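Local coordinates for protein DNA photolyase (PDB 4U63) that repairs cyclobutane pyrimidine dimers in DNA, probably using light gathered by a methenyltetrahydrofolate antenna and passed to a flavin, at residues A25-W30 and G51-V56; Q70-H75 and L208-P213; S147-H152 and V298-C303; F417-P422 and R486-Y491. All blocks are in the same frame, centred on the assembly; numbering follows the deposited sequence.

Interaction 1: residues A25-W30 and G51-V56; sequences APVIVW and GPVIPV. With SO4 (sulfate ion), chain L.
V27 and V29 reach across to the neighbouring strand through four backbone hydrogen bonds. V27 N gives to P52 O at 2.9 Å and V27 O takes I54 N; V29 N gives to I54 O and V29 O takes V56 N. The spacing is that of parallel strands, with V27 beside V53, I28 beside I54 and W30 beside V56.

I28 is worth following outward. Its CB stands 4.0 Å from I54 O. There the chain forks: CG2, anti to the backbone N, meets V56 CG1 at 3.7 Å, while CG1 lies 4.1 Å from I54 CB. Beyond CG1 an extended chi2 of 160° carries CD1 away from I54, and I28 packs on L106 and I107 of helix 99-110. W30 CD1 brings the indole edge to V56 O at 3.6 Å, in the ring plane. On the other face V29 CG2 touches V53 CG1 at 3.8 Å, and V27 and V29 rest on A46. G51 N donates to O4 of a sulfate, probably from the crystallisation liquor, which T24 also holds. Strand 27-31, helix 41-49 and strand 53-59 make a beta-alpha-beta crossover in the five-stranded parallel sheet of the Rossmann-like N-terminal domain of photolyases.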
# COMPACT_ATOMS: atom_id res chain seq x y z
N ALA A 25 1.09 37.18 5.91
CA ALA A 25 0.28 36.57 4.86
C ALA A 25 -0.08 35.12 5.22
O ALA A 25 0.63 34.47 5.99
CB ALA A 25 1.01 36.59 3.53
N PRO A 26 -1.20 34.60 4.68
CA PRO A 26 -1.47 33.18 4.86
C PRO A 26 -0.48 32.26 4.15
O PRO A 26 0.35 32.69 3.33
CB PRO A 26 -2.87 33.01 4.24
CG PRO A 26 -3.48 34.37 4.27
CD PRO A 26 -2.34 35.31 4.05
N VAL A 27 -0.60 30.98 4.50
CA VAL A 27 0.16 29.90 3.89
C VAL A 27 -0.80 28.75 3.59
O VAL A 27 -1.61 28.36 4.46
CB VAL A 27 1.34 29.44 4.79
CG1 VAL A 27 0.89 29.20 6.23
CG2 VAL A 27 2.01 28.19 4.22
N ILE A 28 -0.71 28.22 2.38
CA ILE A 28 -1.52 27.08 1.97
C ILE A 28 -0.74 25.79 2.18
O ILE A 28 0.43 25.69 1.78
CB ILE A 28 -1.94 27.20 0.49
CG1 ILE A 28 -2.86 28.42 0.32
CG2 ILE A 28 -2.63 25.94 0.01
CD1 ILE A 28 -2.95 28.93 -1.08
N VAL A 29 -1.38 24.81 2.81
CA VAL A 29 -0.82 23.48 2.99
C VAL A 29 -1.63 22.53 2.13
O VAL A 29 -2.80 22.28 2.43
CB VAL A 29 -0.87 22.99 4.45
CG1 VAL A 29 -0.23 21.61 4.56
CG2 VAL A 29 -0.16 23.97 5.37
N TRP A 30 -1.02 22.01 1.08
CA TRP A 30 -1.70 21.10 0.17
C TRP A 30 -1.42 19.64 0.58
O TRP A 30 -0.30 19.18 0.44
CB TRP A 30 -1.26 21.38 -1.28
CG TRP A 30 -1.83 20.44 -2.31
CD1 TRP A 30 -2.97 19.68 -2.19
CD2 TRP A 30 -1.29 20.17 -3.60
NE1 TRP A 30 -3.16 18.96 -3.33
CE2 TRP A 30 -2.15 19.23 -4.21
CE3 TRP A 30 -0.16 20.61 -4.31
CZ2 TRP A 30 -1.92 18.73 -5.50
CZ3 TRP A 30 0.07 20.11 -5.60
CH2 TRP A 30 -0.81 19.18 -6.18
N GLY A 51 0.87 33.50 10.44
CA GLY A 51 -0.33 33.86 9.70
C GLY A 51 -1.30 32.70 9.55
O GLY A 51 -1.03 31.60 10.04
N PRO A 52 -2.44 32.94 8.88
CA PRO A 52 -3.44 31.90 8.68
C PRO A 52 -2.94 30.69 7.89
O PRO A 52 -2.24 30.85 6.89
CB PRO A 52 -4.54 32.61 7.89
CG PRO A 52 -4.40 34.04 8.27
CD PRO A 52 -2.92 34.24 8.38
N VAL A 53 -3.30 29.50 8.36
CA VAL A 53 -2.97 28.25 7.70
C VAL A 53 -4.22 27.79 6.96
O VAL A 53 -5.30 27.69 7.55
CB VAL A 53 -2.50 27.18 8.70
CG1 VAL A 53 -2.15 25.87 7.98
CG2 VAL A 53 -1.29 27.68 9.49
N ILE A 54 -4.06 27.52 5.66
CA ILE A 54 -5.16 27.11 4.80
C ILE A 54 -4.89 25.69 4.28
O ILE A 54 -4.23 25.52 3.24
CB ILE A 54 -5.33 28.06 3.59
CG1 ILE A 54 -5.27 29.54 4.01
CG2 ILE A 54 -6.63 27.74 2.84
CD1 ILE A 54 -6.36 29.98 4.95
N PRO A 55 -5.38 24.66 5.00
CA PRO A 55 -5.24 23.29 4.51
C PRO A 55 -6.21 22.99 3.38
O PRO A 55 -7.39 23.33 3.47
CB PRO A 55 -5.59 22.44 5.74
CG PRO A 55 -5.42 23.36 6.89
CD PRO A 55 -5.89 24.67 6.37
N VAL A 56 -5.70 22.36 2.32
CA VAL A 56 -6.52 21.99 1.17
C VAL A 56 -6.17 20.57 0.71
O VAL A 56 -4.99 20.18 0.70
CB VAL A 56 -6.38 23.00 -0.00
CG1 VAL A 56 -4.95 23.07 -0.53
CG2 VAL A 56 -7.36 22.67 -1.13
S SO4 L . 1.59 35.58 13.20
O1 SO4 L . 1.80 36.04 14.59
O2 SO4 L . 0.66 36.50 12.53
O3 SO4 L . 2.89 35.57 12.47
O4 SO4 L . 1.00 34.24 13.21

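Interaction 2: residues Q70-H75 and L208-P213; sequences QEWWLH and LLPTKP. With MHF (5,10-methenyl-6,7,8-trihydrofolic acid), chain B.
L208 pushes its side chain against one flank of the helix that carries E71, L74 and H75, and this is where the contact is tightest. L208 CB sits 3.5 Å from E71 O, a carbonyl already engaged by H75 N one turn on. From there the two methyls part: CD2 lies against E71 CB at 3.9 Å, while CD1 lies over the H75 backbone and touches L74 CD2 at 4.0 Å. Next to it L209 covers one face of the H75 imidazole in a CH-pi contact, with L209 CG 3.6 Å from the ring centroid and only 10° off the normal. H75 CG stands anti to the backbone N (chi1 177°), which sets the ring face against L209, the two side chains crossing at about a right angle. At the edge of the same ring a water bridges H75 ND1, at 2.8 Å and in the ring plane, to L208 N, so loop and helix share a polar link without any direct hydrogen bond.

Helix 68-87 follows strand 53-59 of the parallel sheet, and the loop running over it leads on towards the antenna pocket, where P213, behind a cis peptide bond, brings its CD 3.5 Å from MHF O1.

Beyond L209 the grip thins to P210 CD at the edge of the W72 indole, 3.8 Å from W72 CD1, before the loop turns to solvent at T211 and K212.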
# COMPACT_ATOMS: atom_id res chain seq x y z
N GLN A 70 -9.40 1.74 -1.95
CA GLN A 70 -8.68 2.91 -1.47
C GLN A 70 -9.56 4.18 -1.45
O GLN A 70 -9.28 5.11 -0.68
CB GLN A 70 -7.42 3.12 -2.30
CG GLN A 70 -6.33 3.82 -1.54
CD GLN A 70 -4.97 3.55 -2.14
OE1 GLN A 70 -4.65 4.06 -3.20
NE2 GLN A 70 -4.17 2.73 -1.46
N GLU A 71 -10.60 4.21 -2.28
CA GLU A 71 -11.59 5.30 -2.21
C GLU A 71 -12.39 5.22 -0.91
O GLU A 71 -12.65 6.25 -0.28
CB GLU A 71 -12.53 5.26 -3.42
CG GLU A 71 -11.87 5.71 -4.71
CD GLU A 71 -12.77 5.62 -5.91
OE1 GLU A 71 -13.75 4.85 -5.89
OE2 GLU A 71 -12.51 6.32 -6.90
N TRP A 72 -12.76 4.01 -0.50
CA TRP A 72 -13.36 3.80 0.82
C TRP A 72 -12.43 4.33 1.89
O TRP A 72 -12.85 5.06 2.79
CB TRP A 72 -13.66 2.32 1.06
CG TRP A 72 -14.23 2.01 2.40
CD1 TRP A 72 -15.54 1.93 2.72
CD2 TRP A 72 -13.50 1.73 3.61
NE1 TRP A 72 -15.69 1.62 4.04
CE2 TRP A 72 -14.45 1.49 4.62
CE3 TRP A 72 -12.14 1.65 3.93
CZ2 TRP A 72 -14.09 1.18 5.93
CZ3 TRP A 72 -11.78 1.35 5.24
CH2 TRP A 72 -12.75 1.11 6.23
N TRP A 73 -11.15 3.96 1.79
CA TRP A 73 -10.13 4.41 2.73
C TRP A 73 -10.04 5.94 2.75
O TRP A 73 -10.04 6.57 3.83
CB TRP A 73 -8.76 3.80 2.40
CG TRP A 73 -7.80 4.02 3.52
CD1 TRP A 73 -7.07 5.15 3.76
CD2 TRP A 73 -7.51 3.11 4.59
NE1 TRP A 73 -6.33 4.99 4.91
CE2 TRP A 73 -6.57 3.75 5.43
CE3 TRP A 73 -7.93 1.81 4.90
CZ2 TRP A 73 -6.05 3.14 6.58
CZ3 TRP A 73 -7.41 1.20 6.04
CH2 TRP A 73 -6.48 1.87 6.86
N LEU A 74 -9.96 6.54 1.57
CA LEU A 74 -9.78 7.98 1.45
C LEU A 74 -10.91 8.77 2.08
O LEU A 74 -10.67 9.76 2.75
CB LEU A 74 -9.62 8.40 -0.01
CG LEU A 74 -9.48 9.91 -0.27
CD1 LEU A 74 -8.19 10.43 0.33
CD2 LEU A 74 -9.55 10.25 -1.75
N HIS A 75 -12.15 8.33 1.85
CA HIS A 75 -13.30 8.99 2.46
C HIS A 75 -13.11 9.12 3.97
O HIS A 75 -13.19 10.22 4.55
CB HIS A 75 -14.57 8.22 2.18
CG HIS A 75 -15.78 8.81 2.82
ND1 HIS A 75 -16.62 9.68 2.16
CD2 HIS A 75 -16.28 8.68 4.07
CE1 HIS A 75 -17.59 10.05 2.98
NE2 HIS A 75 -17.40 9.46 4.14
N LEU A 208 -17.19 8.58 -2.77
CA LEU A 208 -16.08 7.69 -2.49
C LEU A 208 -16.52 6.40 -1.83
O LEU A 208 -15.80 5.40 -1.92
CB LEU A 208 -15.04 8.39 -1.61
CG LEU A 208 -14.30 9.56 -2.26
CD1 LEU A 208 -13.51 10.31 -1.20
CD2 LEU A 208 -13.38 9.08 -3.37
N LEU A 209 -17.67 6.40 -1.17
CA LEU A 209 -18.14 5.22 -0.44
C LEU A 209 -19.03 4.31 -1.28
O LEU A 209 -19.71 4.79 -2.19
CB LEU A 209 -18.92 5.63 0.81
CG LEU A 209 -18.17 6.30 1.95
CD1 LEU A 209 -19.15 6.55 3.09
CD2 LEU A 209 -16.97 5.48 2.42
N PRO A 210 -19.03 2.99 -0.98
CA PRO A 210 -20.05 2.11 -1.55
C PRO A 210 -21.42 2.49 -1.01
O PRO A 210 -21.52 3.01 0.10
CB PRO A 210 -19.65 0.72 -1.04
CG PRO A 210 -18.25 0.84 -0.56
CD PRO A 210 -18.05 2.26 -0.15
N THR A 211 -22.47 2.22 -1.78
CA THR A 211 -23.83 2.53 -1.35
C THR A 211 -24.60 1.23 -1.15
O THR A 211 -24.73 0.74 -0.02
CB THR A 211 -24.52 3.49 -2.33
OG1 THR A 211 -24.58 2.90 -3.64
CG2 THR A 211 -23.76 4.81 -2.41
N LYS A 212 -25.11 0.66 -2.25
CA LYS A 212 -25.86 -0.58 -2.22
C LYS A 212 -25.36 -1.46 -3.36
O LYS A 212 -25.47 -1.07 -4.51
CB LYS A 212 -27.35 -0.30 -2.39
N PRO A 213 -24.78 -2.64 -3.07
CA PRO A 213 -24.52 -3.15 -1.72
C PRO A 213 -23.29 -2.50 -1.09
O PRO A 213 -22.42 -2.01 -1.80
CB PRO A 213 -24.23 -4.62 -1.98
CG PRO A 213 -23.53 -4.62 -3.31
CD PRO A 213 -24.14 -3.48 -4.10
N1 MHF B . -12.27 -4.20 -3.10
C2 MHF B . -12.46 -5.13 -2.16
NA2 MHF B . -11.44 -5.41 -1.34
N3 MHF B . -13.66 -5.79 -2.01
C4 MHF B . -14.70 -5.54 -2.83
O4 MHF B . -15.78 -6.13 -2.71
C4A MHF B . -14.52 -4.52 -3.87
N5 MHF B . -15.47 -4.18 -4.82
C6 MHF B . -15.11 -3.51 -6.07
C7 MHF B . -14.16 -2.37 -5.70
N8 MHF B . -13.03 -2.90 -4.91
C8A MHF B . -13.21 -3.86 -3.98
C9 MHF B . -16.47 -3.12 -6.69
N10 MHF B . -17.47 -3.53 -5.69
C11 MHF B . -16.84 -4.53 -4.84
C12 MHF B . -21.46 -4.38 -6.80
C13 MHF B . -20.72 -5.36 -6.13
C14 MHF B . -19.41 -5.12 -5.76
C15 MHF B . -18.80 -3.89 -6.07
C16 MHF B . -19.54 -2.90 -6.71
C17 MHF B . -20.86 -3.15 -7.08
C MHF B . -22.90 -4.61 -7.20
O MHF B . -23.53 -3.64 -7.59
N MHF B . -23.47 -5.81 -7.04
CA MHF B . -24.88 -6.10 -7.22
CB MHF B . -25.14 -7.03 -8.40
CG MHF B . -24.13 -6.87 -9.54
CD MHF B . -22.80 -7.55 -9.31
OE1 MHF B . -22.64 -8.32 -8.33
OE2 MHF B . -21.87 -7.32 -10.12
CT MHF B . -25.43 -6.72 -5.96
O1 MHF B . -26.23 -6.05 -5.27
O2 MHF B . -25.08 -7.88 -5.63
O HOH W 1 -17.44 10.51 -0.36

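Interaction 3: residues S147-H152 and V298-C303; sequences SGQLLH and VWREFC. With FAD (flavin-adenine dinucleotide), chain C.
E301 holds the backbone at L151 and H152 with both carboxylate oxygens, in a buried joint between the loop leaving strand 142-146 and helix 287-309 of the FAD-binding domain. E301 OE1 takes two bonds: H152 ND1 comes in at 2.7 Å, nearly straight at 173° and in its own ring plane, and H152 N arrives from above the carboxylate plane. E301 OE2 accepts L151 N at 2.8 Å on the syn side but well out of the carboxylate plane. Imidazole and carboxylate planes stand 77° apart, and H305 on the far side of H152 takes up NE2, so the ring's rotation is fixed at both nitrogens.

One residue earlier on the helix, R300 runs extended from CG to NE and points its guanidinium end-on at Q149 O, giving from NH1 at 3.0 Å and from NH2 at 3.1 Å. R300 NH1 also makes a long salt bridge to E301 OE2, 3.9 Å.

Around this polar core the leucines pack: L150 CB lies 3.5 Å from E301 OE1, and L151 reaches on to P271 and W275. On the cofactor side R300 N is 3.4 Å from FAD N3A, and R300 CD lies 3.6 Å from FAD O2B.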
# COMPACT_ATOMS: atom_id res chain seq x y z
N SER A 147 10.47 16.32 3.01
CA SER A 147 10.64 14.88 3.17
C SER A 147 9.68 14.37 4.24
O SER A 147 9.11 15.15 5.00
CB SER A 147 12.08 14.55 3.58
OG SER A 147 12.39 15.09 4.86
N GLY A 148 9.52 13.05 4.28
CA GLY A 148 8.64 12.40 5.26
C GLY A 148 8.08 11.07 4.80
O GLY A 148 7.95 10.15 5.61
N GLN A 149 7.74 10.96 3.52
CA GLN A 149 7.14 9.74 2.99
C GLN A 149 8.10 8.54 3.08
O GLN A 149 7.66 7.41 3.33
CB GLN A 149 6.70 9.93 1.53
CG GLN A 149 6.00 8.70 0.94
CD GLN A 149 5.67 8.86 -0.53
OE1 GLN A 149 6.19 9.73 -1.19
NE2 GLN A 149 4.81 8.00 -1.04
N LEU A 150 9.39 8.80 2.87
CA LEU A 150 10.43 7.78 2.88
C LEU A 150 11.56 8.10 3.86
O LEU A 150 11.89 9.26 4.09
CB LEU A 150 11.03 7.65 1.47
CG LEU A 150 10.09 7.29 0.32
CD1 LEU A 150 10.83 7.33 -1.01
CD2 LEU A 150 9.47 5.92 0.54
N LEU A 151 12.16 7.05 4.39
CA LEU A 151 13.37 7.15 5.21
C LEU A 151 14.58 7.60 4.41
O LEU A 151 15.48 8.25 4.96
CB LEU A 151 13.69 5.79 5.83
CG LEU A 151 12.66 5.23 6.81
CD1 LEU A 151 13.06 3.82 7.21
CD2 LEU A 151 12.55 6.13 8.02
N HIS A 152 14.62 7.26 3.12
CA HIS A 152 15.77 7.62 2.26
C HIS A 152 15.31 8.51 1.12
O HIS A 152 14.11 8.62 0.85
CB HIS A 152 16.48 6.35 1.75
CG HIS A 152 15.94 5.83 0.45
ND1 HIS A 152 14.73 5.20 0.35
CD2 HIS A 152 16.47 5.84 -0.80
CE1 HIS A 152 14.51 4.85 -0.90
NE2 HIS A 152 15.55 5.22 -1.62
N VAL A 298 11.99 -1.40 5.32
CA VAL A 298 12.98 -1.12 4.29
C VAL A 298 12.63 -1.76 2.94
O VAL A 298 13.04 -1.25 1.89
CB VAL A 298 14.40 -1.48 4.80
CG1 VAL A 298 15.45 -1.37 3.71
CG2 VAL A 298 14.77 -0.54 5.96
N TRP A 299 11.88 -2.86 2.93
CA TRP A 299 11.34 -3.38 1.65
C TRP A 299 10.44 -2.34 0.96
O TRP A 299 10.49 -2.19 -0.25
CB TRP A 299 10.60 -4.72 1.80
CG TRP A 299 11.52 -5.90 1.78
CD1 TRP A 299 11.97 -6.60 2.84
CD2 TRP A 299 12.12 -6.51 0.62
NE1 TRP A 299 12.80 -7.62 2.44
CE2 TRP A 299 12.92 -7.57 1.07
CE3 TRP A 299 12.06 -6.25 -0.76
CZ2 TRP A 299 13.64 -8.39 0.21
CZ3 TRP A 299 12.80 -7.07 -1.63
CH2 TRP A 299 13.58 -8.12 -1.13
N ARG A 300 9.63 -1.62 1.73
CA ARG A 300 8.85 -0.50 1.18
C ARG A 300 9.77 0.56 0.55
O ARG A 300 9.56 0.99 -0.59
CB ARG A 300 7.92 0.11 2.25
CG ARG A 300 7.21 1.39 1.83
CD ARG A 300 6.18 1.82 2.87
NE ARG A 300 5.59 3.13 2.56
CZ ARG A 300 6.11 4.32 2.86
NH1 ARG A 300 7.26 4.43 3.52
NH2 ARG A 300 5.46 5.42 2.50
N GLU A 301 10.82 0.93 1.30
CA GLU A 301 11.83 1.87 0.79
C GLU A 301 12.43 1.39 -0.52
O GLU A 301 12.56 2.17 -1.48
CB GLU A 301 12.96 2.03 1.81
CG GLU A 301 12.52 2.64 3.14
CD GLU A 301 12.18 4.11 3.04
OE1 GLU A 301 12.90 4.87 2.32
OE2 GLU A 301 11.20 4.51 3.69
N PHE A 302 12.79 0.11 -0.56
CA PHE A 302 13.43 -0.46 -1.72
C PHE A 302 12.50 -0.43 -2.93
O PHE A 302 12.94 -0.14 -4.05
CB PHE A 302 13.89 -1.88 -1.41
CG PHE A 302 14.74 -2.51 -2.49
CD1 PHE A 302 15.87 -1.85 -2.98
CD2 PHE A 302 14.43 -3.79 -2.98
CE1 PHE A 302 16.65 -2.44 -3.97
CE2 PHE A 302 15.22 -4.37 -3.96
CZ PHE A 302 16.34 -3.70 -4.46
N CYS A 303 11.22 -0.73 -2.72
CA CYS A 303 10.24 -0.66 -3.81
C CYS A 303 10.18 0.75 -4.42
O CYS A 303 10.14 0.90 -5.66
CB CYS A 303 8.86 -1.11 -3.34
SG CYS A 303 8.76 -2.87 -2.96
PA FAD C . 4.16 -6.04 8.15
O1A FAD C . 4.69 -7.44 8.07
O2A FAD C . 3.67 -5.53 9.46
O5B FAD C . 5.30 -5.09 7.53
C5B FAD C . 5.43 -3.72 7.90
C4B FAD C . 5.43 -2.80 6.68
O4B FAD C . 6.52 -3.11 5.80
C3B FAD C . 4.19 -2.93 5.83
O3B FAD C . 3.08 -2.20 6.39
C2B FAD C . 4.67 -2.40 4.50
O2B FAD C . 4.65 -0.97 4.46
C1B FAD C . 6.10 -2.87 4.45
N9A FAD C . 6.29 -4.14 3.71
C8A FAD C . 6.26 -5.38 4.23
N7A FAD C . 6.50 -6.31 3.29
C5A FAD C . 6.71 -5.67 2.13
C6A FAD C . 7.01 -6.07 0.75
N6A FAD C . 7.14 -7.38 0.44
N1A FAD C . 7.13 -5.09 -0.17
C2A FAD C . 6.98 -3.78 0.15
N3A FAD C . 6.71 -3.35 1.40
C4A FAD C . 6.57 -4.24 2.40
N1 FAD C . 2.47 -3.72 0.03
C2 FAD C . 1.90 -2.49 0.01
O2 FAD C . 2.16 -1.73 0.97
N3 FAD C . 1.10 -2.09 -1.00
C4 FAD C . 0.82 -2.89 -2.06
O4 FAD C . 0.08 -2.50 -3.01
C4X FAD C . 1.39 -4.25 -2.10
N5 FAD C . 1.15 -5.13 -3.11
C5X FAD C . 1.73 -6.37 -3.11
C6 FAD C . 1.51 -7.27 -4.15
C7 FAD C . 2.09 -8.54 -4.15
C7M FAD C . 1.83 -9.50 -5.29
C8 FAD C . 2.95 -8.95 -3.03
C8M FAD C . 3.61 -10.31 -2.98
C9 FAD C . 3.18 -8.08 -2.00
C9A FAD C . 2.61 -6.80 -1.98
N10 FAD C . 2.85 -5.89 -0.90
C10 FAD C . 2.26 -4.62 -0.95
C1' FAD C . 3.75 -6.21 0.21
C2' FAD C . 3.21 -6.85 1.47
O2' FAD C . 2.49 -8.04 1.12
C3' FAD C . 2.36 -5.90 2.28
O3' FAD C . 3.07 -4.70 2.56
C4' FAD C . 1.96 -6.58 3.59
O4' FAD C . 1.06 -7.66 3.30
C5' FAD C . 1.28 -5.58 4.50
O5' FAD C . 0.88 -6.17 5.74
P FAD C . 1.47 -5.56 7.11
O1P FAD C . 0.83 -6.29 8.24
O2P FAD C . 1.31 -4.07 7.13
O3P FAD C . 3.02 -5.93 7.00
O HOH W 2 3.47 5.83 0.64

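Interaction 4: residues F417-P422 and R486-Y491; sequences FRIFNP and RALAAY
I419 and L488 form the middle of this apolar contact, where the two side chains run alongside one another, pointing opposite ways. The bump is I419 CD1, the tip of an extended side chain with chi2 at 168°. It enters the shallow hollow between two neighbouring helix residues, touching L488 CD2 at 3.7 Å and A487 CB at 3.9 Å. The small alanine methyl makes the low side of that hollow, and the leucine branch makes its wall.

L488 answers with a bump of its own. Its CD2 fits into the bend of the loop between F417 and I419, lying 3.8 Å from F417 CA and 3.9 Å from F417 CB while still touching the isoleucine tip. The same methyl therefore serves as wall to one hollow and filler of the next.

This pairs the loop leading into helix 422-429 with the near-C-terminal helix 480-495, both within the FAD-binding region of the photolyase fold. N421 is the N-cap of helix 422-429, its OD1 accepting from I423 N, and P422 begins that helix. I419 is also backed by K374 and H375 of helix 362-375.

At the outer end the two rings meet lightly. F417 CG lies between its backbone N and carbonyl carbon (chi1 60°), a setting that turns an edge of the phenyl to Y491; F417 CD2 and Y491 CE2 are 4.0 Å apart, with the tyrosine atom in the plane of the phenyl ring.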
# COMPACT_ATOMS: atom_id res chain seq x y z
N PHE A 417 11.39 -20.48 -13.64
CA PHE A 417 11.31 -21.94 -13.59
C PHE A 417 11.06 -22.53 -12.20
O PHE A 417 10.73 -23.71 -12.10
CB PHE A 417 12.56 -22.59 -14.23
CG PHE A 417 13.87 -22.22 -13.58
CD1 PHE A 417 14.24 -22.77 -12.36
CD2 PHE A 417 14.75 -21.35 -14.22
CE1 PHE A 417 15.45 -22.44 -11.77
CE2 PHE A 417 15.97 -21.01 -13.63
CZ PHE A 417 16.32 -21.56 -12.40
N ARG A 418 11.23 -21.74 -11.14
CA ARG A 418 10.84 -22.17 -9.79
C ARG A 418 9.33 -22.04 -9.64
O ARG A 418 8.82 -20.93 -9.48
CB ARG A 418 11.51 -21.33 -8.71
CG ARG A 418 12.90 -21.77 -8.34
CD ARG A 418 13.32 -21.09 -7.06
NE ARG A 418 14.68 -21.45 -6.72
CZ ARG A 418 15.04 -22.59 -6.12
NH1 ARG A 418 14.14 -23.50 -5.76
NH2 ARG A 418 16.33 -22.80 -5.87
N ILE A 419 8.63 -23.17 -9.69
CA ILE A 419 7.16 -23.21 -9.61
C ILE A 419 6.75 -24.20 -8.54
O ILE A 419 6.83 -25.41 -8.74
CB ILE A 419 6.54 -23.67 -10.93
CG1 ILE A 419 7.01 -22.80 -12.09
CG2 ILE A 419 5.01 -23.66 -10.82
CD1 ILE A 419 6.66 -23.38 -13.44
N PHE A 420 6.30 -23.70 -7.40
CA PHE A 420 5.81 -24.59 -6.35
C PHE A 420 4.34 -24.81 -6.45
O PHE A 420 3.59 -23.95 -6.93
CB PHE A 420 6.11 -24.05 -4.96
CG PHE A 420 7.55 -23.79 -4.73
CD1 PHE A 420 8.43 -24.82 -4.51
CD2 PHE A 420 8.02 -22.49 -4.74
CE1 PHE A 420 9.76 -24.58 -4.29
CE2 PHE A 420 9.35 -22.24 -4.53
CZ PHE A 420 10.22 -23.28 -4.31
N ASN A 421 3.94 -25.98 -5.97
CA ASN A 421 2.56 -26.37 -5.87
C ASN A 421 1.92 -25.55 -4.75
O ASN A 421 2.42 -25.55 -3.62
CB ASN A 421 2.47 -27.86 -5.56
CG ASN A 421 1.10 -28.43 -5.82
OD1 ASN A 421 0.10 -27.73 -5.75
ND2 ASN A 421 1.04 -29.72 -6.13
N PRO A 422 0.82 -24.84 -5.05
CA PRO A 422 0.06 -24.13 -4.01
C PRO A 422 -0.35 -25.05 -2.85
O PRO A 422 -0.43 -24.60 -1.71
CB PRO A 422 -1.20 -23.66 -4.74
CG PRO A 422 -0.87 -23.67 -6.18
CD PRO A 422 0.27 -24.60 -6.40
N ARG A 486 3.09 -26.54 -18.99
CA ARG A 486 2.71 -25.43 -19.87
C ARG A 486 3.54 -24.18 -19.60
O ARG A 486 3.99 -23.52 -20.53
CB ARG A 486 1.23 -25.12 -19.69
CG ARG A 486 0.67 -24.09 -20.65
CD ARG A 486 -0.84 -24.02 -20.54
NE ARG A 486 -1.27 -23.59 -19.21
CZ ARG A 486 -2.55 -23.53 -18.81
NH1 ARG A 486 -3.54 -23.86 -19.64
NH2 ARG A 486 -2.83 -23.13 -17.57
N ALA A 487 3.75 -23.85 -18.33
CA ALA A 487 4.51 -22.65 -17.96
C ALA A 487 5.98 -22.79 -18.37
O ALA A 487 6.59 -21.85 -18.90
CB ALA A 487 4.39 -22.40 -16.47
N LEU A 488 6.55 -23.97 -18.16
CA LEU A 488 7.95 -24.20 -18.53
C LEU A 488 8.12 -24.24 -20.05
O LEU A 488 9.15 -23.80 -20.57
CB LEU A 488 8.48 -25.46 -17.85
CG LEU A 488 8.50 -25.40 -16.32
CD1 LEU A 488 8.96 -26.73 -15.75
CD2 LEU A 488 9.38 -24.27 -15.81
N ALA A 489 7.12 -24.76 -20.77
CA ALA A 489 7.15 -24.69 -22.24
C ALA A 489 7.09 -23.23 -22.72
O ALA A 489 7.76 -22.86 -23.67
CB ALA A 489 6.01 -25.49 -22.85
N ALA A 490 6.29 -22.40 -22.04
CA ALA A 490 6.20 -20.98 -22.39
C ALA A 490 7.52 -20.27 -22.11
O ALA A 490 7.92 -19.39 -22.87
CB ALA A 490 5.06 -20.30 -21.64
N TYR A 491 8.18 -20.65 -21.02
CA TYR A 491 9.50 -20.13 -20.67
C TYR A 491 10.54 -20.52 -21.72
O TYR A 491 11.35 -19.69 -22.15
CB TYR A 491 9.91 -20.63 -19.28
CG TYR A 491 11.19 -20.03 -18.72
CD1 TYR A 491 11.32 -18.65 -18.54
CD2 TYR A 491 12.27 -20.84 -18.35
CE1 TYR A 491 12.47 -18.09 -18.02
CE2 TYR A 491 13.44 -20.28 -17.83
CZ TYR A 491 13.54 -18.90 -17.67
OH TYR A 491 14.67 -18.33 -17.15

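Interactions 1 and 2 follow one another along the chain, strand 53-59 leading to helix 68-87, yet their centres lie about 28 Å apart. Interactions 2 and 3 alternate in sequence, with centres about 28 Å and nearest atoms about 10 Å apart; each carries cofactor-pocket residues, P213 at the antenna folate and W299, R300 and C303 at FAD. Interaction 3 also ties the loop after the last sheet strand, 142-146, to the flavin domain, whereas interaction 1 lies deeper in that sheet, about 27 Å away between centres. Interaction 4 belongs to the far end: its centre is about 56 Å from that of interaction 1, across the chain's centre, and about 33 Å from that of interaction 3.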